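Local coordinates for T9SS C-terminal target domain-containing protein (PDB 5JVK) that probably hydrolyses glycosidic bonds in carbohydrates, as a family 39 glycoside hydrolase from a gut bacterium, at residues 392-397 against 402-407; 123-128 against 376-381. All coordinates share one frame; numbering follows the deposited sequence.

Interaction 1: residues 392-397 against 402-407; sequences FGLLRS and KPSYQA
K402 meets the loop 392-397 with both its backbone and its side chain, just ahead of the helix 403-415 that follows the last strand of the barrel. Its amide N gives a nearly straight hydrogen bond (164°) to L394 O at 2.8 Å. The side chain runs back along the loop and bends at its CG-CD bond, which brings NZ to G393 O at 2.9 Å; the ammonium sits tilted 25° from that carbonyl plane. G393 O also accepts from Q353 NE2, and K402 NZ has a further bond to S345 OG. Glycine suits position 393, since a CB there would run into L395 O. At the solvent-facing margin, K402 CG lies 3.9 Å above the plane of the R396 guanidinium group, over its centre, so the lysine's methylenes rather than its charge meet the arginine. S404 turns towards the loop and packs its OG against L394 CD2 at 3.4 Å, while that hydroxyl is bonded to Q353 OE1. Y405, with CG anti to the backbone N (chi1 -174°), lies alongside L395, CD2 of its ring 3.6 Å from CD2 of the leucine. L394 CB comes in at the ring edge, and the tyrosine OH goes on to L124 O. Two leucines thus give the ring an apolar seat, and its hydroxyl finds a buried acceptor. K402 therefore binds two successive carbonyls, L394 O through its amide and G393 O through its ammonium, and the nearby D350 would probably offset part of the buried charge, while NE of R396 stays 6.3 Å from K402 NZ.

Interaction 2: residues 123-128 against 376-381; sequences RLIRMA and YDFQND
F378 O is gripped by two backbone amides, those of L394 and L395, and this fixes the backbone from which the F378 ring reaches helix 118-127. The fold is a (beta/alpha)8 barrel: that helix follows the first strand, 106-109, and the segment 376-381 leaves the eighth, 373-375, so the contact lies where the barrel closes on itself. A cis peptide bond precedes D377, just before the phenylalanine. F378 extends with CG anti to the backbone N (chi1 -172°), which carries the ring out to the helix. I125 comes over one face: its CG1 stands 3.5 Å from the ring centroid, 10° off the normal, a well-centred CH-pi contact. Isoleucine suits this place because CG1, anti to the carbonyl carbon, lies over the ring centre while the same apolar side chain also meets V108. L124 meets the ring differently, its CB lying in the ring plane at the edge, 3.7 Å from F378 CZ. V108 touches F378 as well, joining strand 106-109 to this packing. With no polar bond between the two segments, the fit rests on apolar packing and the CH-pi contact. Replacing F378 by an alanine would probably leave I125 CG1 without its aromatic face and open a gap between the helix and the loop after the eighth strand. The ring tip goes as far as the helix backbone, where CZ of F378 lies 3.5 Å from I125 N.

How the interactions relate
Interactions 1 and 2 have centres about 7 Å apart and share a buried seam between helix 118-127 and the loop after strand 373-375. Both segments of interaction 2 come earlier in the chain than those of interaction 1. Hydrogen bonds cross from one contact to the other: Y405 OH to L124 O (2.6 Å) joins the two helices, while L394 N to F378 O (2.8 Å), Q379 NE2 to R396 O and G393 N to N380 OD1 hold 392-397 against 376-381. L395 also touches F378, making the apolar packing continuous. In such barrels the active site lies at the C-terminal ends of the strands, where 376-381 begins.

Interaction 1: residues 392-397 against 402-407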
# COMPACT_ATOMS: atom_id res chain seq x y z
N PHE A 392 -6.75 -1.06 -9.49
CA PHE A 392 -5.87 -0.47 -8.47
C PHE A 392 -4.90 -1.47 -7.82
O PHE A 392 -4.05 -1.07 -7.02
CB PHE A 392 -6.69 0.21 -7.36
CG PHE A 392 -7.16 1.59 -7.70
CD1 PHE A 392 -6.31 2.68 -7.54
CD2 PHE A 392 -8.46 1.81 -8.15
CE1 PHE A 392 -6.75 3.97 -7.85
CE2 PHE A 392 -8.90 3.09 -8.46
CZ PHE A 392 -8.04 4.17 -8.30
N GLY A 393 -5.03 -2.76 -8.15
CA GLY A 393 -4.32 -3.82 -7.44
C GLY A 393 -2.83 -3.98 -7.70
O GLY A 393 -2.32 -3.52 -8.73
N LEU A 394 -2.15 -4.61 -6.75
CA LEU A 394 -0.79 -5.13 -6.93
C LEU A 394 -0.84 -6.53 -7.56
O LEU A 394 0.07 -6.91 -8.31
CB LEU A 394 -0.04 -5.18 -5.60
CG LEU A 394 -0.04 -3.91 -4.75
CD1 LEU A 394 0.74 -4.14 -3.46
CD2 LEU A 394 0.53 -2.72 -5.51
N LEU A 395 -1.88 -7.29 -7.23
CA LEU A 395 -2.17 -8.57 -7.86
C LEU A 395 -3.41 -8.45 -8.73
O LEU A 395 -4.28 -7.61 -8.46
CB LEU A 395 -2.41 -9.65 -6.81
CG LEU A 395 -1.35 -9.86 -5.74
CD1 LEU A 395 -1.81 -10.92 -4.75
CD2 LEU A 395 -0.01 -10.24 -6.35
N ARG A 396 -3.50 -9.30 -9.75
CA ARG A 396 -4.71 -9.42 -10.56
C ARG A 396 -5.72 -10.31 -9.83
O ARG A 396 -5.40 -10.89 -8.79
CB ARG A 396 -4.38 -10.03 -11.92
CG ARG A 396 -3.36 -9.22 -12.71
CD ARG A 396 -3.38 -9.57 -14.18
NE ARG A 396 -2.63 -8.59 -14.96
CZ ARG A 396 -1.30 -8.58 -15.12
NH1 ARG A 396 -0.52 -9.51 -14.56
NH2 ARG A 396 -0.74 -7.62 -15.86
N SER A 397 -6.92 -10.41 -10.37
CA SER A 397 -7.99 -11.24 -9.78
C SER A 397 -7.59 -12.72 -9.62
O SER A 397 -8.02 -13.38 -8.67
CB SER A 397 -9.28 -11.14 -10.59
OG SER A 397 -9.11 -11.72 -11.87
N LYS A 402 1.26 -8.03 -10.61
CA LYS A 402 1.54 -6.96 -11.56
C LYS A 402 2.92 -6.37 -11.20
O LYS A 402 3.43 -6.67 -10.12
CB LYS A 402 0.45 -5.89 -11.49
CG LYS A 402 -0.93 -6.40 -11.90
CD LYS A 402 -2.05 -5.51 -11.38
CE LYS A 402 -1.98 -4.11 -11.97
NZ LYS A 402 -3.13 -3.27 -11.55
N PRO A 403 3.52 -5.56 -12.10
CA PRO A 403 4.83 -4.94 -11.79
C PRO A 403 4.88 -4.14 -10.48
O PRO A 403 5.93 -4.10 -9.84
CB PRO A 403 5.05 -4.01 -12.98
CG PRO A 403 4.35 -4.68 -14.11
CD PRO A 403 3.12 -5.30 -13.50
N SER A 404 3.76 -3.53 -10.09
CA SER A 404 3.66 -2.77 -8.85
C SER A 404 3.93 -3.59 -7.59
O SER A 404 4.43 -3.06 -6.59
CB SER A 404 2.30 -2.08 -8.74
OG SER A 404 1.25 -3.02 -8.85
N TYR A 405 3.61 -4.89 -7.64
CA TYR A 405 3.95 -5.81 -6.56
C TYR A 405 5.46 -5.90 -6.37
O TYR A 405 5.96 -5.79 -5.25
CB TYR A 405 3.38 -7.20 -6.82
CG TYR A 405 3.58 -8.14 -5.66
CD1 TYR A 405 4.79 -8.82 -5.49
CD2 TYR A 405 2.59 -8.32 -4.71
CE1 TYR A 405 4.99 -9.66 -4.41
CE2 TYR A 405 2.78 -9.16 -3.63
CZ TYR A 405 3.98 -9.83 -3.48
OH TYR A 405 4.17 -10.66 -2.41
N GLN A 406 6.17 -6.12 -7.47
CA GLN A 406 7.63 -6.21 -7.46
C GLN A 406 8.25 -4.93 -6.91
O GLN A 406 9.15 -4.97 -6.07
CB GLN A 406 8.16 -6.46 -8.88
CG GLN A 406 9.65 -6.80 -8.96
CD GLN A 406 9.96 -8.26 -8.65
OE1 GLN A 406 9.11 -9.13 -8.75
NE2 GLN A 406 11.22 -8.52 -8.28
N ALA A 407 7.75 -3.79 -7.40
CA ALA A 407 8.22 -2.47 -6.94
C ALA A 407 8.02 -2.25 -5.44
O ALA A 407 8.87 -1.66 -4.79
CB ALA A 407 7.54 -1.37 -7.73

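Interaction 2: residues 123-128 against 376-381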
# COMPACT_ATOMS: atom_id res chain seq x y z
N ARG A 123 0.13 -14.17 3.17
CA ARG A 123 1.49 -14.57 2.79
C ARG A 123 1.99 -13.69 1.63
O ARG A 123 3.15 -13.29 1.61
CB ARG A 123 1.52 -16.05 2.40
CG ARG A 123 2.90 -16.64 2.17
CD ARG A 123 2.80 -18.15 1.95
NE ARG A 123 3.83 -18.66 1.04
CZ ARG A 123 3.80 -19.86 0.43
NH1 ARG A 123 2.79 -20.71 0.62
NH2 ARG A 123 4.80 -20.20 -0.38
N LEU A 124 1.10 -13.40 0.69
CA LEU A 124 1.41 -12.51 -0.43
C LEU A 124 1.57 -11.05 0.01
O LEU A 124 2.41 -10.33 -0.54
CB LEU A 124 0.35 -12.62 -1.53
CG LEU A 124 0.29 -13.97 -2.25
CD1 LEU A 124 -1.06 -14.20 -2.91
CD2 LEU A 124 1.40 -14.09 -3.28
N ILE A 125 0.77 -10.61 0.99
CA ILE A 125 0.92 -9.28 1.59
C ILE A 125 2.27 -9.16 2.31
O ILE A 125 2.93 -8.12 2.21
CB ILE A 125 -0.24 -8.94 2.56
CG1 ILE A 125 -1.55 -8.77 1.78
CG2 ILE A 125 0.04 -7.66 3.35
CD1 ILE A 125 -2.81 -8.94 2.60
N ARG A 126 2.67 -10.21 3.03
CA ARG A 126 3.94 -10.24 3.76
C ARG A 126 5.16 -10.08 2.84
O ARG A 126 6.06 -9.28 3.14
CB ARG A 126 4.08 -11.54 4.58
CG ARG A 126 5.45 -11.79 5.21
CD ARG A 126 5.88 -10.69 6.17
NE ARG A 126 7.22 -10.94 6.69
CZ ARG A 126 8.37 -10.74 6.02
NH1 ARG A 126 8.37 -10.28 4.77
NH2 ARG A 126 9.53 -11.00 6.62
N MET A 127 5.18 -10.82 1.74
CA MET A 127 6.30 -10.79 0.80
C MET A 127 6.40 -9.47 0.01
O MET A 127 7.44 -9.19 -0.58
CB MET A 127 6.24 -11.99 -0.15
CG MET A 127 6.51 -13.32 0.53
SD MET A 127 6.58 -14.72 -0.61
CE MET A 127 4.86 -14.85 -1.10
N ALA A 128 5.32 -8.69 -0.02
CA ALA A 128 5.35 -7.33 -0.57
C ALA A 128 5.99 -6.30 0.38
O ALA A 128 6.27 -5.18 -0.04
CB ALA A 128 3.95 -6.88 -0.95
N TYR A 376 -3.98 1.76 -1.90
CA TYR A 376 -5.25 1.24 -2.40
C TYR A 376 -5.03 0.68 -3.81
O TYR A 376 -4.65 1.43 -4.70
CB TYR A 376 -6.35 2.32 -2.44
CG TYR A 376 -7.69 1.70 -2.73
CD1 TYR A 376 -8.48 1.19 -1.70
CD2 TYR A 376 -8.15 1.55 -4.04
CE1 TYR A 376 -9.70 0.59 -1.96
CE2 TYR A 376 -9.37 0.94 -4.32
CZ TYR A 376 -10.14 0.46 -3.27
OH TYR A 376 -11.35 -0.13 -3.52
N ASP A 377 -5.22 -0.63 -4.04
CA ASP A 377 -5.46 -1.67 -3.03
C ASP A 377 -4.63 -2.90 -3.38
O ASP A 377 -3.86 -2.87 -4.35
CB ASP A 377 -6.96 -1.98 -2.88
CG ASP A 377 -7.62 -2.44 -4.18
OD1 ASP A 377 -6.96 -2.51 -5.25
OD2 ASP A 377 -8.83 -2.74 -4.13
N PHE A 378 -4.75 -3.98 -2.60
CA PHE A 378 -3.88 -5.14 -2.76
C PHE A 378 -4.16 -5.93 -4.03
O PHE A 378 -3.23 -6.23 -4.79
CB PHE A 378 -3.94 -6.06 -1.55
CG PHE A 378 -2.92 -7.15 -1.59
CD1 PHE A 378 -3.29 -8.48 -1.72
CD2 PHE A 378 -1.56 -6.84 -1.54
CE1 PHE A 378 -2.33 -9.48 -1.77
CE2 PHE A 378 -0.60 -7.83 -1.60
CZ PHE A 378 -0.98 -9.16 -1.71
N GLN A 379 -5.42 -6.27 -4.25
CA GLN A 379 -5.83 -7.10 -5.38
C GLN A 379 -6.83 -6.36 -6.25
O GLN A 379 -7.67 -5.62 -5.74
CB GLN A 379 -6.43 -8.42 -4.88
CG GLN A 379 -6.79 -9.39 -6.00
CD GLN A 379 -6.96 -10.82 -5.52
OE1 GLN A 379 -7.37 -11.08 -4.39
NE2 GLN A 379 -6.65 -11.77 -6.40
N ASN A 380 -6.73 -6.56 -7.57
CA ASN A 380 -7.72 -6.06 -8.52
C ASN A 380 -9.12 -6.54 -8.14
O ASN A 380 -9.34 -7.74 -7.98
CB ASN A 380 -7.40 -6.52 -9.96
CG ASN A 380 -6.31 -5.70 -10.63
OD1 ASN A 380 -5.85 -4.69 -10.10
ND2 ASN A 380 -5.91 -6.13 -11.82
N ASP A 381 -10.05 -5.60 -8.01
CA ASP A 381 -11.43 -5.93 -7.60
C ASP A 381 -12.25 -6.61 -8.70
O ASP A 381 -13.33 -7.11 -8.42
CB ASP A 381 -12.16 -4.67 -7.14
CG ASP A 381 -11.54 -4.06 -5.90
OD1 ASP A 381 -11.87 -4.51 -4.78
OD2 ASP A 381 -10.73 -3.12 -6.03